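Local coordinates for protein ribonuclease (Nicotiana glutinosa, PDB 1IYB) that probably cleaves RNA as a plant ribonuclease of the T2 family and binds guanosine-5'-monophosphate in a guanine-binding pocket, at residues Tyr12-Trp17 / Gly44-Asn49; Gly161-Val166 / Gln173-Tyr178. All blocks are in the same frame, centred on the assembly; numbering follows the deposited sequence.

Contact 1 (Tyr12-Trp17 / Gly44-Asn49); sequences YFVQQW and GLWPNN. With 5GP (guanosine-5'-monophosphate), chain C.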
loop_
_atom_site.group_PDB
_atom_site.type_symbol
_atom_site.label_atom_id
_atom_site.label_comp_id
_atom_site.label_asym_id
_atom_site.label_seq_id
_atom_site.Cartn_x
_atom_site.Cartn_y
_atom_site.Cartn_z
ATOM N N TYR A 12 -10.111 -2.271 -12.184
ATOM C CA TYR A 12 -11.360 -2.290 -11.431
ATOM C C TYR A 12 -11.838 -0.850 -11.597
ATOM O O TYR A 12 -11.091 0.082 -11.283
ATOM C CB TYR A 12 -11.145 -2.516 -9.931
ATOM C CG TYR A 12 -11.056 -3.953 -9.465
ATOM C CD1 TYR A 12 -10.064 -4.337 -8.567
ATOM C CD2 TYR A 12 -11.971 -4.918 -9.888
ATOM C CE1 TYR A 12 -9.974 -5.641 -8.100
ATOM C CE2 TYR A 12 -11.891 -6.238 -9.423
ATOM C CZ TYR A 12 -10.885 -6.587 -8.530
ATOM O OH TYR A 12 -10.766 -7.877 -8.063
ATOM N N PHE A 13 -13.041 -0.646 -12.128
ATOM C CA PHE A 13 -13.581 0.709 -12.220
ATOM C C PHE A 13 -14.491 0.753 -11.000
ATOM O O PHE A 13 -15.506 0.054 -10.945
ATOM C CB PHE A 13 -14.383 0.923 -13.508
ATOM C CG PHE A 13 -15.085 2.252 -13.560
ATOM C CD1 PHE A 13 -14.376 3.442 -13.395
ATOM C CD2 PHE A 13 -16.460 2.315 -13.748
ATOM C CE1 PHE A 13 -15.032 4.677 -13.415
ATOM C CE2 PHE A 13 -17.122 3.547 -13.769
ATOM C CZ PHE A 13 -16.409 4.725 -13.603
ATOM N N VAL A 14 -14.113 1.569 -10.018
ATOM C CA VAL A 14 -14.831 1.646 -8.751
ATOM C C VAL A 14 -15.646 2.911 -8.524
ATOM O O VAL A 14 -15.141 4.020 -8.682
ATOM C CB VAL A 14 -13.819 1.503 -7.587
ATOM C CG1 VAL A 14 -14.550 1.386 -6.257
ATOM C CG2 VAL A 14 -12.926 0.292 -7.829
ATOM N N GLN A 15 -16.908 2.725 -8.145
ATOM C CA GLN A 15 -17.811 3.836 -7.854
ATOM C C GLN A 15 -18.312 3.715 -6.417
ATOM O O GLN A 15 -18.542 2.607 -5.923
ATOM C CB GLN A 15 -19.001 3.833 -8.814
ATOM C CG GLN A 15 -18.625 4.113 -10.254
ATOM C CD GLN A 15 -19.845 4.307 -11.131
ATOM O OE1 GLN A 15 -20.599 5.267 -10.953
ATOM N NE2 GLN A 15 -20.055 3.394 -12.073
ATOM N N GLN A 16 -18.475 4.856 -5.752
ATOM C CA GLN A 16 -18.927 4.884 -4.365
ATOM C C GLN A 16 -20.294 5.539 -4.223
ATOM O O GLN A 16 -20.642 6.448 -4.983
ATOM C CB GLN A 16 -17.918 5.656 -3.496
ATOM C CG GLN A 16 -17.713 7.115 -3.928
ATOM C CD GLN A 16 -16.855 7.921 -2.955
ATOM O OE1 GLN A 16 -16.296 7.380 -1.999
ATOM N NE2 GLN A 16 -16.747 9.225 -3.201
ATOM N N TRP A 17 -21.068 5.066 -3.250
ATOM C CA TRP A 17 -22.379 5.636 -2.980
ATOM C C TRP A 17 -22.196 6.660 -1.861
ATOM O O TRP A 17 -21.843 6.305 -0.740
ATOM C CB TRP A 17 -23.370 4.557 -2.534
ATOM C CG TRP A 17 -24.698 5.147 -2.189
ATOM C CD1 TRP A 17 -25.318 5.123 -0.969
ATOM C CD2 TRP A 17 -25.538 5.918 -3.053
ATOM N NE1 TRP A 17 -26.489 5.841 -1.022
ATOM C CE2 TRP A 17 -26.649 6.340 -2.289
ATOM C CE3 TRP A 17 -25.458 6.299 -4.401
ATOM C CZ2 TRP A 17 -27.674 7.126 -2.829
ATOM C CZ3 TRP A 17 -26.478 7.082 -4.939
ATOM C CH2 TRP A 17 -27.573 7.487 -4.149
ATOM N N GLY A 44 -12.294 5.559 -8.435
ATOM C CA GLY A 44 -11.108 5.485 -9.271
ATOM C C GLY A 44 -11.075 4.326 -10.251
ATOM O O GLY A 44 -11.972 3.478 -10.259
ATOM N N LEU A 45 -10.041 4.318 -11.092
ATOM C CA LEU A 45 -9.801 3.271 -12.094
ATOM C C LEU A 45 -8.515 2.625 -11.577
ATOM O O LEU A 45 -7.431 3.217 -11.641
ATOM C CB LEU A 45 -9.592 3.891 -13.480
ATOM C CG LEU A 45 -9.466 2.939 -14.677
ATOM C CD1 LEU A 45 -10.689 2.032 -14.770
ATOM C CD2 LEU A 45 -9.322 3.761 -15.954
ATOM N N TRP A 46 -8.643 1.405 -11.068
ATOM C CA TRP A 46 -7.525 0.721 -10.431
ATOM C C TRP A 46 -6.866 -0.472 -11.098
ATOM O O TRP A 46 -7.487 -1.524 -11.255
ATOM C CB TRP A 46 -7.952 0.243 -9.042
ATOM C CG TRP A 46 -8.572 1.265 -8.137
ATOM C CD1 TRP A 46 -8.522 2.624 -8.262
ATOM C CD2 TRP A 46 -9.288 1.001 -6.922
ATOM N NE1 TRP A 46 -9.158 3.221 -7.200
ATOM C CE2 TRP A 46 -9.637 2.249 -6.363
ATOM C CE3 TRP A 46 -9.666 -0.172 -6.251
ATOM C CZ2 TRP A 46 -10.348 2.359 -5.163
ATOM C CZ3 TRP A 46 -10.371 -0.063 -5.062
ATOM C CH2 TRP A 46 -10.705 1.195 -4.529
ATOM N N PRO A 47 -5.590 -0.334 -11.490
ATOM C CA PRO A 47 -4.920 -1.482 -12.113
ATOM C C PRO A 47 -4.854 -2.597 -11.054
ATOM O O PRO A 47 -4.578 -2.327 -9.882
ATOM C CB PRO A 47 -3.543 -0.926 -12.452
ATOM C CG PRO A 47 -3.846 0.505 -12.792
ATOM C CD PRO A 47 -4.816 0.907 -11.696
ATOM N N ASN A 48 -5.105 -3.839 -11.463
ATOM C CA ASN A 48 -5.100 -4.973 -10.538
ATOM C C ASN A 48 -4.513 -6.190 -11.246
ATOM O O ASN A 48 -4.432 -6.221 -12.475
ATOM C CB ASN A 48 -6.539 -5.300 -10.101
ATOM C CG ASN A 48 -6.616 -5.865 -8.685
ATOM O OD1 ASN A 48 -6.660 -5.115 -7.710
ATOM N ND2 ASN A 48 -6.634 -7.193 -8.569
ATOM N N ASN A 49 -4.115 -7.190 -10.464
ATOM C CA ASN A 49 -3.545 -8.424 -10.995
ATOM C C ASN A 49 -4.545 -9.567 -10.861
ATOM O O ASN A 49 -5.414 -9.543 -9.992
ATOM C CB ASN A 49 -2.268 -8.771 -10.231
ATOM C CG ASN A 49 -1.169 -7.764 -10.458
ATOM O OD1 ASN A 49 -0.389 -7.454 -9.545
ATOM N ND2 ASN A 49 -1.081 -7.255 -11.678
HETATM P P 5GP C . -7.718 4.151 -2.803
HETATM O O1P 5GP C . -6.603 3.201 -2.759
HETATM O O2P 5GP C . -7.932 4.722 -4.191
HETATM O O3P 5GP C . -9.030 3.481 -2.264
HETATM O "O5'" 5GP C . -7.506 5.434 -1.808
HETATM C "C5'" 5GP C . -8.583 6.414 -1.570
HETATM C "C4'" 5GP C . -8.203 7.562 -0.604
HETATM O "O4'" 5GP C . -8.713 8.823 -1.230
HETATM C "C3'" 5GP C . -8.812 7.607 0.795
HETATM O "O3'" 5GP C . -8.100 6.843 1.757
HETATM C "C2'" 5GP C . -8.817 9.094 1.168
HETATM O "O2'" 5GP C . -7.574 9.509 1.775
HETATM C "C1'" 5GP C . -9.071 9.771 -0.169
HETATM N N9 5GP C . -10.401 10.405 -0.433
HETATM C C8 5GP C . -10.718 11.729 -0.643
HETATM N N7 5GP C . -11.974 11.969 -0.957
HETATM C C5 5GP C . -12.530 10.674 -0.949
HETATM C C6 5GP C . -13.882 10.279 -1.220
HETATM O O6 5GP C . -14.836 10.991 -1.514
HETATM N N1 5GP C . -14.046 8.863 -1.109
HETATM C C2 5GP C . -13.017 7.983 -0.781
HETATM N N2 5GP C . -13.396 6.689 -0.731
HETATM N N3 5GP C . -11.746 8.350 -0.527
HETATM C C4 5GP C . -11.578 9.713 -0.630
#

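Contact 2 (Gly161-Val166 / Gln173-Tyr178); sequences GIECNV and QLYQIY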
loop_
_atom_site.group_PDB
_atom_site.type_symbol
_atom_site.label_atom_id
_atom_site.label_comp_id
_atom_site.label_asym_id
_atom_site.label_seq_id
_atom_site.Cartn_x
_atom_site.Cartn_y
_atom_site.Cartn_z
ATOM N N GLY A 161 -18.793 -6.460 -8.767
ATOM C CA GLY A 161 -18.296 -6.803 -7.450
ATOM C C GLY A 161 -18.971 -5.804 -6.527
ATOM O O GLY A 161 -19.036 -4.613 -6.849
ATOM N N ILE A 162 -19.489 -6.271 -5.397
ATOM C CA ILE A 162 -20.173 -5.390 -4.455
ATOM C C ILE A 162 -19.441 -5.325 -3.114
ATOM O O ILE A 162 -19.148 -6.357 -2.510
ATOM C CB ILE A 162 -21.620 -5.873 -4.198
ATOM C CG1 ILE A 162 -22.350 -6.089 -5.528
ATOM C CG2 ILE A 162 -22.359 -4.857 -3.340
ATOM C CD1 ILE A 162 -22.484 -4.841 -6.382
ATOM N N GLU A 163 -19.151 -4.111 -2.653
ATOM C CA GLU A 163 -18.466 -3.914 -1.378
ATOM C C GLU A 163 -19.394 -3.184 -0.424
ATOM O O GLU A 163 -20.075 -2.235 -0.816
ATOM C CB GLU A 163 -17.198 -3.076 -1.563
ATOM C CG GLU A 163 -16.360 -2.956 -0.298
ATOM C CD GLU A 163 -15.312 -1.860 -0.382
ATOM O OE1 GLU A 163 -14.915 -1.495 -1.507
ATOM O OE2 GLU A 163 -14.881 -1.371 0.683
ATOM N N CYS A 164 -19.409 -3.624 0.829
ATOM C CA CYS A 164 -20.250 -3.018 1.850
ATOM C C CYS A 164 -19.429 -2.481 3.007
ATOM O O CYS A 164 -18.296 -2.903 3.227
ATOM C CB CYS A 164 -21.234 -4.053 2.409
ATOM S SG CYS A 164 -22.450 -4.642 1.194
ATOM N N ASN A 165 -20.003 -1.522 3.721
ATOM C CA ASN A 165 -19.375 -0.982 4.916
ATOM C C ASN A 165 -20.511 -0.889 5.929
ATOM O O ASN A 165 -21.622 -1.345 5.650
ATOM C CB ASN A 165 -18.682 0.373 4.662
ATOM C CG ASN A 165 -19.647 1.532 4.447
ATOM O OD1 ASN A 165 -19.242 2.695 4.535
ATOM N ND2 ASN A 165 -20.899 1.237 4.152
ATOM N N VAL A 166 -20.255 -0.328 7.101
ATOM C CA VAL A 166 -21.297 -0.246 8.113
ATOM C C VAL A 166 -21.642 1.192 8.463
ATOM O O VAL A 166 -20.761 2.045 8.531
ATOM C CB VAL A 166 -20.863 -0.981 9.400
ATOM C CG1 VAL A 166 -21.991 -0.970 10.411
ATOM C CG2 VAL A 166 -20.453 -2.408 9.070
ATOM N N GLN A 173 -24.386 -1.970 4.560
ATOM C CA GLN A 173 -24.943 -1.187 3.469
ATOM C C GLN A 173 -24.126 -1.208 2.182
ATOM O O GLN A 173 -22.910 -1.414 2.203
ATOM C CB GLN A 173 -25.104 0.262 3.932
ATOM C CG GLN A 173 -23.797 0.869 4.409
ATOM C CD GLN A 173 -23.947 2.278 4.949
ATOM O OE1 GLN A 173 -22.953 2.954 5.213
ATOM N NE2 GLN A 173 -25.184 2.725 5.126
ATOM N N LEU A 174 -24.817 -0.989 1.068
ATOM C CA LEU A 174 -24.190 -0.946 -0.253
ATOM C C LEU A 174 -23.254 0.257 -0.273
ATOM O O LEU A 174 -23.707 1.398 -0.195
ATOM C CB LEU A 174 -25.263 -0.784 -1.331
ATOM C CG LEU A 174 -24.806 -0.666 -2.787
ATOM C CD1 LEU A 174 -24.035 -1.910 -3.182
ATOM C CD2 LEU A 174 -26.014 -0.472 -3.690
ATOM N N TYR A 175 -21.956 0.003 -0.398
ATOM C CA TYR A 175 -20.966 1.075 -0.383
ATOM C C TYR A 175 -20.282 1.340 -1.728
ATOM O O TYR A 175 -20.343 2.456 -2.243
ATOM C CB TYR A 175 -19.945 0.761 0.715
ATOM C CG TYR A 175 -18.773 1.704 0.812
ATOM C CD1 TYR A 175 -18.943 3.082 0.690
ATOM C CD2 TYR A 175 -17.492 1.216 1.060
ATOM C CE1 TYR A 175 -17.860 3.949 0.813
ATOM C CE2 TYR A 175 -16.409 2.071 1.186
ATOM C CZ TYR A 175 -16.600 3.435 1.061
ATOM O OH TYR A 175 -15.525 4.285 1.182
ATOM N N GLN A 176 -19.625 0.337 -2.299
ATOM C CA GLN A 176 -18.964 0.535 -3.587
ATOM C C GLN A 176 -19.281 -0.593 -4.557
ATOM O O GLN A 176 -19.571 -1.719 -4.147
ATOM C CB GLN A 176 -17.443 0.640 -3.413
ATOM C CG GLN A 176 -17.003 1.688 -2.402
ATOM C CD GLN A 176 -15.550 2.077 -2.561
ATOM O OE1 GLN A 176 -15.232 3.045 -3.245
ATOM N NE2 GLN A 176 -14.658 1.316 -1.938
ATOM N N ILE A 177 -19.229 -0.279 -5.846
ATOM C CA ILE A 177 -19.501 -1.253 -6.891
ATOM C C ILE A 177 -18.326 -1.276 -7.859
ATOM O O ILE A 177 -17.889 -0.231 -8.345
ATOM C CB ILE A 177 -20.814 -0.910 -7.624
ATOM C CG1 ILE A 177 -21.983 -1.080 -6.647
ATOM C CG2 ILE A 177 -20.999 -1.808 -8.852
ATOM C CD1 ILE A 177 -23.344 -0.804 -7.243
ATOM N N TYR A 178 -17.817 -2.480 -8.109
ATOM C CA TYR A 178 -16.666 -2.711 -8.982
ATOM C C TYR A 178 -17.059 -3.341 -10.318
ATOM O O TYR A 178 -17.808 -4.318 -10.358
ATOM C CB TYR A 178 -15.673 -3.660 -8.295
ATOM C CG TYR A 178 -15.027 -3.166 -7.016
ATOM C CD1 TYR A 178 -15.794 -2.717 -5.937
ATOM C CD2 TYR A 178 -13.642 -3.207 -6.863
ATOM C CE1 TYR A 178 -15.191 -2.326 -4.738
ATOM C CE2 TYR A 178 -13.031 -2.821 -5.671
ATOM C CZ TYR A 178 -13.809 -2.382 -4.615
ATOM O OH TYR A 178 -13.199 -2.009 -3.438
#

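Contact 1 (Tyr12-Trp17 / Gly44-Asn49)
Y12 and V14 pair with W46 and G44 across two antiparallel strands of the four-stranded sheet in this T2-family ribonuclease, beside the nucleotide pocket. Four backbone bonds set the register, among them a nearly linear one from V14 N to G44 O (2.9 Å, 170°) and one from W46 N to Y12 O at 2.8 Å. F13 and L45 form the non-hydrogen-bonded pair between the two bonded ones. The Y12 ring meets the N48 amide obliquely, its CE1 lying 3.4 Å from OD1 of N48, while Y12 OH bonds to I193 O. On the face bearing V14 and W46, CG2 of V14 lies over the six-membered ring of W46, 3.7 Å from its centroid and 13° off the normal, a CH-pi contact. That methyl stands anti to the carbonyl carbon, beside the backbone N, which brings it over the indole face. Toward the ligand, CZ2 of W46 comes within 3.4 Å of O3P of the nucleotide, while its NE1 bonds to E97. An alanine in place of W46 would probably leave the V14 methyl without its aromatic cover, deprive E97 of the NE1 donor and open a gap beside the phosphate. Farther along, Q16 reads the guanine: OE1 accepts from N1 (2.8 Å) and N2, and NE2 donates to O6 (3.1 Å, 173°). On the F13 and L45 face both side chains rest on L121 of helix 111-124; on the opposite face V14 touches Q176 and Y178 of strand 172-182.

Contact 2 (Gly161-Val166 / Gln173-Tyr178)
E163 meets Q176 and Y178 on one face of an antiparallel beta hairpin, beside a classic bulge at which Y175 and Q176 together face E163. The bulge is evident in the backbone: E163 O accepts from both Q176 N and Y175 N, each at 3.0 Å, and the register moves by one residue beyond it. The E163 side chain leaves with CG anti to the backbone N (chi1 -174°) and stays extended. Its CB packs 3.8 Å from CE1 of Y178; CD follows, 3.6 Å from NE2 of Q176. At the tip, OE1 takes two donors from opposite faces of the carboxylate plane, Y178 OH at 2.6 Å and Q176 NE2 at 2.9 Å, a grip likely to restrict rotation of the carboxylate. OE2 approaches the edge of the Y175 ring, 3.7 Å from CD2, with carboxylate and ring planes 82° apart. One face of that ring carries the N165 amide, stacked 5° from parallel, and the opposite face has CG of Q176 over its centre; the ring held between them also touches the bound guanosine-5'-monophosphate. N165 ND2 also donates to Q173 OE1, although the bond is far from straight, and Q173 NE2 bonds to D23. On the face bearing I162 and I177, CD1 of I162 meets CG1 of I177. Q176 OE1 bonds to H43 ND1, so its amide bridges E163 and a residue of the nucleotide pocket. I162 and I177 lie against helix 145-156, C164 is disulfide-bonded to C199, and Y175 leans on helix 18-21 while Q176 and Y178 touch V14 of strand 10-16.

Contacts 1 and 2 occupy one antiparallel sheet whose strands run in the order 41-48, 10-16, 172-182, 161-166, so each joins an outer strand to an inner one. Their centres lie about 12 Å apart. Along the chain contact 1 closes before contact 2 opens. The two inner strands are neighbours: I177 N lies 3.0 Å from Q15 O, and W17 N lies 2.9 Å from Y175 O, both probable hydrogen bonds. Packing of V14 CG1 against Q176 OE1 continues the join between side chains. Q16 and W46 from the first contact and Y175 from the second all belong to the guanosine-5'-monophosphate pocket, which therefore draws on both halves of the sheet.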